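Local atomic coordinates of Tetur07g02040 (Tetranychus urticae, PDB entry 6BDJ), a protein that probably cleaves catechol-type aromatic rings between the two hydroxyl-bearing carbons, using iron(III), in a plant-feeding spider mite where it is linked to detoxification. Residues G62-V67 / E134-G139. Numbering follows the deposited sequence.
Sequences GIRLNV and ETLFPG
E134 runs its side chain beside that of N66, both pointing the same way, and its CB lies against one face of the R64 guanidinium, 3.5 Å from NH1. Its carboxylate stays near R64 but beyond salt-bridge distance, and OE1 accepts from N55. At T135, whose side chain is about 13 Å from the Fe(III) ion, the two antiparallel strands lock together: its N gives a 2.8 Å bond to L65 O, almost along the C=O axis, and its O is gripped twice. L65 N reaches T135 O in a nearly straight bond (178°) from above the carbonyl plane, while R64 NH2 takes a lone pair in that plane at 2.9 Å. R64 bends at chi2 and chi3 and so returns to the strand it first pointed away from; N66 OD1, 2.7 Å from R64 NH1 and in the guanidinium plane, joins T135 O in fixing the group's rotation. T135 CG2 meets V67 CG2, and OG1 bonds to Q89. L136 diverges from R64, laying CD1 against G62 N at 3.8 Å. F137 N bonds to I63 O (2.9 Å), and the ring swings off toward F166. This is an antiparallel pairing at the edge of the intradiol dioxygenase beta-sheet, strand 130-136 being outermost within the chain.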
ATOM      1  N   GLY A  62     -10.811 -12.198  -3.387  1.00 69.07           N
ATOM      2  CA  GLY A  62      -9.798 -11.952  -4.399  1.00 72.75           C
ATOM      3  C   GLY A  62      -8.727 -13.010  -4.319  1.00 75.96           C
ATOM      4  O   GLY A  62      -9.000 -14.132  -3.859  1.00 75.82           O
ATOM      5  N   ILE A  63      -7.525 -12.659  -4.766  1.00 76.49           N
ATOM      6  CA  ILE A  63      -6.418 -13.601  -4.767  1.00 81.16           C
ATOM      7  C   ILE A  63      -5.479 -13.206  -3.647  1.00 79.08           C
ATOM      8  O   ILE A  63      -5.048 -12.061  -3.550  1.00 79.18           O
ATOM      9  CB  ILE A  63      -5.704 -13.684  -6.130  1.00 84.84           C
ATOM     10  CG1 ILE A  63      -6.663 -14.347  -7.136  1.00 89.56           C
ATOM     11  CG2 ILE A  63      -4.429 -14.516  -6.008  1.00 87.01           C
ATOM     12  CD1 ILE A  63      -6.260 -14.290  -8.596  1.00 93.55           C
ATOM     13  N   ARG A  64      -5.155 -14.183  -2.818  1.00 82.17           N
ATOM     14  CA  ARG A  64      -4.355 -13.958  -1.639  1.00 82.85           C
ATOM     15  C   ARG A  64      -2.951 -13.490  -1.999  1.00 84.07           C
ATOM     16  O   ARG A  64      -2.322 -14.058  -2.896  1.00 88.39           O
ATOM     17  CB  ARG A  64      -4.331 -15.224  -0.785  1.00 88.12           C
ATOM     18  CG  ARG A  64      -5.583 -15.350   0.077  1.00 90.60           C
ATOM     19  CD  ARG A  64      -5.487 -14.470   1.321  1.00 90.32           C
ATOM     20  NE  ARG A  64      -4.393 -14.955   2.171  1.00 94.47           N
ATOM     21  CZ  ARG A  64      -3.199 -14.381   2.368  1.00 94.88           C
ATOM     22  NH1 ARG A  64      -2.314 -15.007   3.135  1.00 96.80           N
ATOM     23  NH2 ARG A  64      -2.863 -13.202   1.837  1.00 96.10           N
ATOM     24  N   LEU A  65      -2.512 -12.414  -1.333  1.00 79.50           N
ATOM     25  CA  LEU A  65      -1.187 -11.851  -1.505  1.00 77.76           C
ATOM     26  C   LEU A  65      -0.607 -11.571  -0.141  1.00 72.05           C
ATOM     27  O   LEU A  65      -1.219 -10.867   0.642  1.00 68.74           O
ATOM     28  CB  LEU A  65      -1.272 -10.540  -2.267  1.00 78.59           C
ATOM     29  CG  LEU A  65      -0.027  -9.659  -2.388  1.00 77.69           C
ATOM     30  CD1 LEU A  65       1.157 -10.424  -2.957  1.00 80.97           C
ATOM     31  CD2 LEU A  65      -0.326  -8.462  -3.291  1.00 78.00           C
ATOM     32  N   ASN A  66       0.566 -12.123   0.135  1.00 71.70           N
ATOM     33  CA  ASN A  66       1.358 -11.763   1.308  1.00 69.95           C
ATOM     34  C   ASN A  66       2.373 -10.686   0.950  1.00 67.08           C
ATOM     35  O   ASN A  66       3.240 -10.888   0.091  1.00 68.44           O
ATOM     36  CB  ASN A  66       2.099 -12.980   1.850  1.00 73.61           C
ATOM     37  CG  ASN A  66       1.168 -14.016   2.455  1.00 74.53           C
ATOM     38  OD1 ASN A  66       0.048 -13.722   2.861  1.00 72.97           O
ATOM     39  ND2 ASN A  66       1.639 -15.251   2.515  1.00 77.32           N
ATOM     40  N   VAL A  67       2.280  -9.557   1.635  1.00 64.07           N
ATOM     41  CA  VAL A  67       3.129  -8.408   1.391  1.00 63.76           C
ATOM     42  C   VAL A  67       4.150  -8.316   2.521  1.00 66.29           C
ATOM     43  O   VAL A  67       3.775  -8.089   3.664  1.00 65.76           O
ATOM     44  CB  VAL A  67       2.271  -7.124   1.340  1.00 60.58           C
ATOM     45  CG1 VAL A  67       3.142  -5.865   1.325  1.00 59.64           C
ATOM     46  CG2 VAL A  67       1.359  -7.130   0.119  1.00 59.47           C
ATOM     47  N   GLU A 134      -1.116 -10.152   5.339  1.00 58.01           N
ATOM     48  CA  GLU A 134      -1.877 -11.108   4.526  1.00 60.07           C
ATOM     49  C   GLU A 134      -3.031 -10.329   3.957  1.00 57.22           C
ATOM     50  O   GLU A 134      -3.920  -9.915   4.693  1.00 54.93           O
ATOM     51  CB  GLU A 134      -2.385 -12.276   5.369  1.00 59.40           C
ATOM     52  CG  GLU A 134      -1.256 -13.039   6.051  1.00 62.97           C
ATOM     53  CD  GLU A 134      -1.727 -14.276   6.800  1.00 65.80           C
ATOM     54  OE1 GLU A 134      -2.914 -14.365   7.166  1.00 67.32           O
ATOM     55  OE2 GLU A 134      -0.903 -15.190   6.977  1.00 71.75           O
ATOM     56  N   THR A 135      -2.979 -10.085   2.654  1.00 56.80           N
ATOM     57  CA  THR A 135      -3.935  -9.226   2.004  1.00 54.02           C
ATOM     58  C   THR A 135      -4.395  -9.866   0.725  1.00 57.07           C
ATOM     59  O   THR A 135      -4.295 -11.080   0.560  1.00 60.12           O
ATOM     60  CB  THR A 135      -3.369  -7.806   1.813  1.00 52.47           C
ATOM     61  OG1 THR A 135      -4.384  -6.948   1.297  1.00 49.21           O
ATOM     62  CG2 THR A 135      -2.144  -7.767   0.926  1.00 54.45           C
ATOM     63  N   LEU A 136      -4.996  -9.074  -0.150  1.00 57.51           N
ATOM     64  CA  LEU A 136      -5.377  -9.550  -1.463  1.00 60.97           C
ATOM     65  C   LEU A 136      -4.680  -8.685  -2.490  1.00 60.99           C
ATOM     66  O   LEU A 136      -4.329  -7.539  -2.211  1.00 58.86           O
ATOM     67  CB  LEU A 136      -6.891  -9.432  -1.639  1.00 61.46           C
ATOM     68  CG  LEU A 136      -7.800 -10.167  -0.636  1.00 61.75           C
ATOM     69  CD1 LEU A 136      -9.247  -9.813  -0.944  1.00 61.48           C
ATOM     70  CD2 LEU A 136      -7.596 -11.678  -0.669  1.00 64.54           C
ATOM     71  N   PHE A 137      -4.518  -9.210  -3.693  1.00 64.57           N
ATOM     72  CA  PHE A 137      -4.164  -8.351  -4.803  1.00 64.83           C
ATOM     73  C   PHE A 137      -5.249  -7.243  -4.932  1.00 62.30           C
ATOM     74  O   PHE A 137      -6.436  -7.542  -4.929  1.00 58.58           O
ATOM     75  CB  PHE A 137      -3.991  -9.149  -6.086  1.00 68.66           C
ATOM     76  CG  PHE A 137      -3.360  -8.352  -7.181  1.00 71.30           C
ATOM     77  CD1 PHE A 137      -4.139  -7.521  -7.971  1.00 71.59           C
ATOM     78  CD2 PHE A 137      -1.986  -8.384  -7.392  1.00 72.43           C
ATOM     79  CE1 PHE A 137      -3.571  -6.744  -8.965  1.00 72.90           C
ATOM     80  CE2 PHE A 137      -1.404  -7.601  -8.381  1.00 73.60           C
ATOM     81  CZ  PHE A 137      -2.194  -6.770  -9.158  1.00 74.25           C
ATOM     82  N   PRO A 138      -4.836  -5.959  -4.996  1.00 61.47           N
ATOM     83  CA  PRO A 138      -5.790  -4.861  -4.980  1.00 60.02           C
ATOM     84  C   PRO A 138      -6.549  -4.744  -6.276  1.00 65.61           C
ATOM     85  O   PRO A 138      -6.015  -5.076  -7.341  1.00 68.74           O
ATOM     86  CB  PRO A 138      -4.912  -3.633  -4.767  1.00 58.33           C
ATOM     87  CG  PRO A 138      -3.643  -3.989  -5.436  1.00 59.81           C
ATOM     88  CD  PRO A 138      -3.460  -5.460  -5.094  1.00 61.22           C
ATOM     89  N   GLY A 139      -7.790  -4.283  -6.187  1.00 68.37           N
ATOM     90  CA  GLY A 139      -8.509  -3.814  -7.364  1.00 72.70           C
ATOM     91  C   GLY A 139      -8.007  -2.409  -7.653  1.00 74.51           C
ATOM     92  O   GLY A 139      -6.938  -2.000  -7.191  1.00 75.02           O
TER